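Local coordinates for probable oxidoreductase protein (Rhizobium etli, PDB 4FB5) that probably acts as a nucleotide-dependent oxidoreductase of the GFO/IDH/MocA family, pairing a Rossmann-type domain with a C-terminal domain built on a mixed beta-sheet, at residues His162-Val167 with Leu218-Gly223; Asn157-His162 with Asn301-Tyr306. All coordinates share one frame; numbering follows the deposited sequence.

Interaction 1: residues His162-Val167 with Leu218-Gly223; sequences HIRKLV and LWYLFG
Arg164 lies across the ring of Tyr220 where two helices of the GFO/IDH/MocA C-terminal domain, 158-168 and 206-221, pack against each other. The two side chains run roughly perpendicular. The aliphatic part of the arginine does the touching: CD of Arg164 sits over one face of the phenol in a CH-pi contact, 3.5 Å from the centroid of the Tyr220 ring and displaced toward its rim. A bend at chi3 (103°) lifts the guanidinium above the ring, its plane tilted 32° from it; Arg164 CZ is 5.0 Å from the Tyr220 centroid, at most a weak cation-pi attraction. Its NH1 reaches the last turn of helix 206-221; Phe222 is the first residue to depart from helical geometry.

Beside the arginine, Leu221 lies alongside and points the other way; the leucine methyl CD2 rests 3.5 Å from CA of Arg164, on the backbone of the partner helix. CD2 of Leu221 also meets CG2 of Ile163, at 4.0 Å. One turn on, CG1 of Val167 lies 4.1 Å from CE1 of Phe222. Phe222, just after helix 206-221, also packs on Val175 and Val178 of strand 175-183 in the mixed sheet. At the exposed end, NH1 of Arg164 donates in its guanidinium plane to the carbonyl O of Tyr220, 3.0 Å away, with an N-H...O angle of 161°.

Interaction 2: residues Asn157-His162 with Asn301-Tyr306; sequences NPVMRH and NEFELY
With CG1 anti to the backbone N (chi1 159°), Val159 sends that methyl to Phe303, whose own CG stands between its backbone N and carbonyl carbon (chi1 71°). The two side chains lie alongside each other, pointing opposite ways, and CG1 of Val159 comes within 3.6 Å of CD2 of Phe303. CG1 of Val159 also lies 3.7 Å from the carbonyl O of Glu302. The other methyl, CG2 of Val159, packs on the backbone, 3.9 Å from C of Asn301, so the two methyls spread along the chain from Asn301 to Phe303.

One helical turn later His162 reaches the far end of the same phenyl ring. CZ of Phe303 lies at the imidazole edge, close to its plane, 3.8 Å from CD2 of His162. The polar end of this histidine is engaged across the subunit boundary, where NE2 hydrogen-bonds to Glu314 of the second subunit.

No hydrogen bond joins the two segments, and the buried contact rests on van der Waals packing. The helix start is fixed by Asn157 as N-cap: its OD1 accepts from N of Val159 at 2.9 Å, the donor lying above the carbonyl plane, while ND2 bonds to the backbone O of Met300, just before the strand segment. Helix 158-162 and strand 302-306 run nearly parallel, 23° apart, with axes 8.9 Å from each other. Strand 302-307 lies between strands 291-296 and 316-321 in the mixed sheet of the C-terminal domain, and helix 344-358 packs on Asn157, Pro158 and Arg161.

Both contacts use helix 158-168, which packs on helix 206-221 in interaction 1 and on strand 302-307 in interaction 2; the second segment of interaction 1 falls within the length of chain whose ends interaction 2 brings together. Their centres lie about 11 Å apart. Interaction 1 is partly buried and mixes apolar packing with a hydrogen bond from an exposed arginine, whereas interaction 2 is buried, its chemistry apolar and aromatic between helix and sheet. Packing also joins them directly: CD1 of Leu166 touches CE1 of Phe303 at 3.7 Å, and the hydroxyl of Tyr220 lies against CB of Arg161. Both segment pairs reach the second subunit, through His162, which they share, and through Leu166 and Leu305.

Interaction 1: residues His162-Val167 with Leu218-Gly223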
# COMPACT_ATOMS: atom_id res chain seq x y z
N HIS A 162 9.70 -17.32 -9.47
CA HIS A 162 8.47 -17.86 -8.98
C HIS A 162 7.28 -17.42 -9.78
O HIS A 162 6.33 -18.15 -9.85
CB HIS A 162 8.26 -17.53 -7.54
CG HIS A 162 7.28 -18.44 -6.87
ND1 HIS A 162 7.50 -19.80 -6.75
CD2 HIS A 162 6.09 -18.20 -6.29
CE1 HIS A 162 6.49 -20.36 -6.12
NE2 HIS A 162 5.62 -19.41 -5.82
N ILE A 163 7.30 -16.23 -10.38
CA ILE A 163 6.19 -15.85 -11.25
C ILE A 163 6.10 -16.78 -12.46
O ILE A 163 5.02 -17.30 -12.79
CB ILE A 163 6.22 -14.37 -11.65
CG1 ILE A 163 5.81 -13.56 -10.41
CG2 ILE A 163 5.21 -14.10 -12.75
CD1 ILE A 163 6.12 -12.06 -10.38
N ARG A 164 7.25 -17.02 -13.09
CA ARG A 164 7.33 -17.91 -14.25
C ARG A 164 6.78 -19.27 -13.92
O ARG A 164 5.97 -19.78 -14.68
CB ARG A 164 8.75 -18.10 -14.67
CG ARG A 164 8.89 -18.41 -16.09
CD ARG A 164 10.34 -18.49 -16.40
NE ARG A 164 10.77 -19.87 -16.54
CZ ARG A 164 10.99 -20.45 -17.71
NH1 ARG A 164 10.80 -19.78 -18.84
NH2 ARG A 164 11.38 -21.69 -17.75
N LYS A 165 7.20 -19.83 -12.79
CA LYS A 165 6.70 -21.11 -12.33
C LYS A 165 5.17 -21.13 -12.14
O LYS A 165 4.50 -21.99 -12.74
CB LYS A 165 7.43 -21.55 -11.05
CG LYS A 165 7.07 -22.97 -10.51
CD LYS A 165 7.98 -23.36 -9.29
CE LYS A 165 7.32 -24.37 -8.34
NZ LYS A 165 6.90 -25.66 -9.04
N LEU A 166 4.61 -20.23 -11.35
CA LEU A 166 3.15 -20.19 -11.27
C LEU A 166 2.47 -20.12 -12.65
O LEU A 166 1.52 -20.87 -12.93
CB LEU A 166 2.66 -19.03 -10.43
CG LEU A 166 3.22 -18.86 -9.03
CD1 LEU A 166 2.66 -17.59 -8.41
CD2 LEU A 166 2.83 -20.04 -8.25
N VAL A 167 2.94 -19.24 -13.51
CA VAL A 167 2.35 -19.13 -14.84
C VAL A 167 2.47 -20.46 -15.62
O VAL A 167 1.46 -20.95 -16.17
CB VAL A 167 2.96 -17.99 -15.67
CG1 VAL A 167 2.35 -17.99 -17.02
CG2 VAL A 167 2.68 -16.71 -15.02
N LEU A 218 9.13 -10.08 -20.60
CA LEU A 218 8.14 -10.77 -21.39
C LEU A 218 8.77 -12.01 -22.05
O LEU A 218 8.07 -13.01 -22.32
CB LEU A 218 7.49 -9.84 -22.40
CG LEU A 218 6.81 -8.61 -21.76
CD1 LEU A 218 6.04 -7.82 -22.74
CD2 LEU A 218 5.89 -8.97 -20.62
N TRP A 219 10.10 -11.95 -22.26
CA TRP A 219 10.76 -12.99 -22.98
C TRP A 219 10.83 -14.17 -22.06
O TRP A 219 10.36 -15.25 -22.37
CB TRP A 219 12.18 -12.59 -23.39
CG TRP A 219 12.91 -13.77 -23.89
CD1 TRP A 219 12.73 -14.39 -25.10
CD2 TRP A 219 13.88 -14.57 -23.17
NE1 TRP A 219 13.54 -15.51 -25.19
CE2 TRP A 219 14.27 -15.63 -24.04
CE3 TRP A 219 14.51 -14.46 -21.92
CZ2 TRP A 219 15.25 -16.59 -23.68
CZ3 TRP A 219 15.49 -15.41 -21.57
CH2 TRP A 219 15.83 -16.47 -22.45
N TYR A 220 11.43 -13.93 -20.90
CA TYR A 220 11.57 -14.92 -19.83
C TYR A 220 10.28 -15.64 -19.49
O TYR A 220 10.26 -16.85 -19.32
CB TYR A 220 12.04 -14.21 -18.59
CG TYR A 220 12.38 -15.10 -17.47
CD1 TYR A 220 13.42 -16.05 -17.59
CD2 TYR A 220 11.72 -14.99 -16.25
CE1 TYR A 220 13.74 -16.87 -16.53
CE2 TYR A 220 12.02 -15.80 -15.21
CZ TYR A 220 13.03 -16.74 -15.34
OH TYR A 220 13.33 -17.54 -14.27
N LEU A 221 9.20 -14.87 -19.40
CA LEU A 221 7.90 -15.37 -19.01
C LEU A 221 7.10 -16.03 -20.17
O LEU A 221 6.39 -17.03 -19.96
CB LEU A 221 7.07 -14.23 -18.43
CG LEU A 221 7.52 -13.78 -17.04
CD1 LEU A 221 6.77 -12.51 -16.58
CD2 LEU A 221 7.30 -14.90 -16.07
N PHE A 222 7.22 -15.47 -21.38
CA PHE A 222 6.35 -15.84 -22.47
C PHE A 222 7.12 -16.17 -23.74
O PHE A 222 7.24 -17.33 -24.13
CB PHE A 222 5.33 -14.71 -22.73
CG PHE A 222 4.44 -14.43 -21.54
CD1 PHE A 222 3.59 -15.41 -21.05
CD2 PHE A 222 4.50 -13.19 -20.88
CE1 PHE A 222 2.78 -15.16 -19.94
CE2 PHE A 222 3.72 -12.91 -19.78
CZ PHE A 222 2.85 -13.89 -19.30
N GLY A 223 7.61 -15.13 -24.38
CA GLY A 223 8.59 -15.26 -25.40
C GLY A 223 8.68 -13.92 -26.10
O GLY A 223 8.35 -12.87 -25.51

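Interaction 2: residues Asn157-His162 with Asn301-Tyr306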
# COMPACT_ATOMS: atom_id res chain seq x y z
N ASN A 157 15.55 -12.09 -10.43
CA ASN A 157 14.86 -11.95 -9.13
C ASN A 157 14.19 -13.27 -8.83
O ASN A 157 13.54 -13.81 -9.70
CB ASN A 157 13.80 -10.85 -9.23
CG ASN A 157 13.15 -10.50 -7.88
OD1 ASN A 157 13.16 -11.26 -6.91
ND2 ASN A 157 12.53 -9.33 -7.85
N PRO A 158 14.36 -13.78 -7.62
CA PRO A 158 13.62 -14.96 -7.18
C PRO A 158 12.11 -14.84 -7.32
O PRO A 158 11.44 -15.85 -7.67
CB PRO A 158 13.98 -15.07 -5.70
CG PRO A 158 15.34 -14.50 -5.60
CD PRO A 158 15.36 -13.37 -6.61
N VAL A 159 11.57 -13.66 -7.05
CA VAL A 159 10.13 -13.45 -7.16
C VAL A 159 9.73 -13.71 -8.60
O VAL A 159 8.71 -14.31 -8.89
CB VAL A 159 9.74 -11.99 -6.72
CG1 VAL A 159 8.38 -11.56 -7.28
CG2 VAL A 159 9.84 -11.87 -5.17
N MSE A 160 10.59 -13.30 -9.51
CA MSE A 160 10.32 -13.40 -10.88
C MSE A 160 10.40 -14.87 -11.33
O MSE A 160 9.54 -15.31 -12.08
CB MSE A 160 11.25 -12.45 -11.63
CG MSE A 160 10.91 -12.23 -13.08
SE MSE A 160 9.13 -11.34 -13.22
CE MSE A 160 9.76 -9.63 -12.45
N ARG A 161 11.41 -15.64 -10.87
CA ARG A 161 11.41 -17.08 -11.18
C ARG A 161 10.16 -17.76 -10.63
O ARG A 161 9.59 -18.65 -11.28
CB ARG A 161 12.69 -17.88 -10.80
CG ARG A 161 13.84 -17.13 -10.13
CD ARG A 161 14.91 -16.68 -11.15
NE ARG A 161 16.29 -16.95 -10.70
CZ ARG A 161 17.01 -18.04 -11.06
NH1 ARG A 161 16.50 -18.99 -11.85
NH2 ARG A 161 18.26 -18.19 -10.62
N HIS A 162 9.70 -17.32 -9.47
CA HIS A 162 8.47 -17.86 -8.98
C HIS A 162 7.28 -17.42 -9.78
O HIS A 162 6.33 -18.15 -9.85
CB HIS A 162 8.26 -17.53 -7.54
CG HIS A 162 7.28 -18.44 -6.87
ND1 HIS A 162 7.50 -19.80 -6.75
CD2 HIS A 162 6.09 -18.20 -6.29
CE1 HIS A 162 6.49 -20.36 -6.12
NE2 HIS A 162 5.62 -19.41 -5.82
N ASN A 301 10.72 -7.36 -3.44
CA ASN A 301 10.68 -8.58 -2.67
C ASN A 301 9.27 -9.10 -2.42
O ASN A 301 9.06 -9.82 -1.52
CB ASN A 301 11.52 -8.44 -1.40
CG ASN A 301 13.02 -8.36 -1.73
OD1 ASN A 301 13.62 -7.31 -1.65
ND2 ASN A 301 13.60 -9.48 -2.18
N GLU A 302 8.32 -8.73 -3.26
CA GLU A 302 6.96 -9.20 -3.11
C GLU A 302 6.27 -9.27 -4.46
O GLU A 302 6.79 -8.77 -5.45
CB GLU A 302 6.15 -8.35 -2.11
CG GLU A 302 6.29 -6.88 -2.34
CD GLU A 302 5.50 -6.03 -1.36
OE1 GLU A 302 4.41 -5.54 -1.75
OE2 GLU A 302 5.99 -5.82 -0.20
N PHE A 303 5.14 -9.96 -4.49
CA PHE A 303 4.22 -9.88 -5.59
C PHE A 303 2.87 -10.27 -5.09
O PHE A 303 2.73 -10.75 -4.01
CB PHE A 303 4.64 -10.72 -6.76
CG PHE A 303 4.51 -12.16 -6.53
CD1 PHE A 303 3.47 -12.88 -7.14
CD2 PHE A 303 5.43 -12.82 -5.72
CE1 PHE A 303 3.32 -14.24 -6.93
CE2 PHE A 303 5.32 -14.17 -5.50
CZ PHE A 303 4.26 -14.90 -6.11
N GLU A 304 1.87 -9.99 -5.90
CA GLU A 304 0.51 -10.16 -5.51
C GLU A 304 -0.12 -11.12 -6.49
O GLU A 304 0.04 -10.93 -7.69
CB GLU A 304 -0.24 -8.83 -5.56
CG GLU A 304 0.23 -7.78 -4.62
CD GLU A 304 -0.73 -6.59 -4.59
OE1 GLU A 304 -1.89 -6.75 -4.14
OE2 GLU A 304 -0.33 -5.48 -5.01
N LEU A 305 -0.81 -12.14 -5.98
CA LEU A 305 -1.39 -13.21 -6.78
C LEU A 305 -2.86 -13.42 -6.48
O LEU A 305 -3.23 -13.61 -5.33
CB LEU A 305 -0.64 -14.54 -6.50
CG LEU A 305 -1.33 -15.82 -6.98
CD1 LEU A 305 -1.16 -15.95 -8.43
CD2 LEU A 305 -0.78 -17.06 -6.33
N TYR A 306 -3.69 -13.38 -7.52
CA TYR A 306 -5.15 -13.56 -7.35
C TYR A 306 -5.63 -14.83 -7.98
O TYR A 306 -5.42 -15.04 -9.18
CB TYR A 306 -5.94 -12.44 -8.00
CG TYR A 306 -7.42 -12.58 -7.80
CD1 TYR A 306 -8.07 -11.79 -6.86
CD2 TYR A 306 -8.17 -13.55 -8.50
CE1 TYR A 306 -9.43 -11.89 -6.65
CE2 TYR A 306 -9.53 -13.67 -8.32
CZ TYR A 306 -10.16 -12.84 -7.40
OH TYR A 306 -11.50 -12.93 -7.20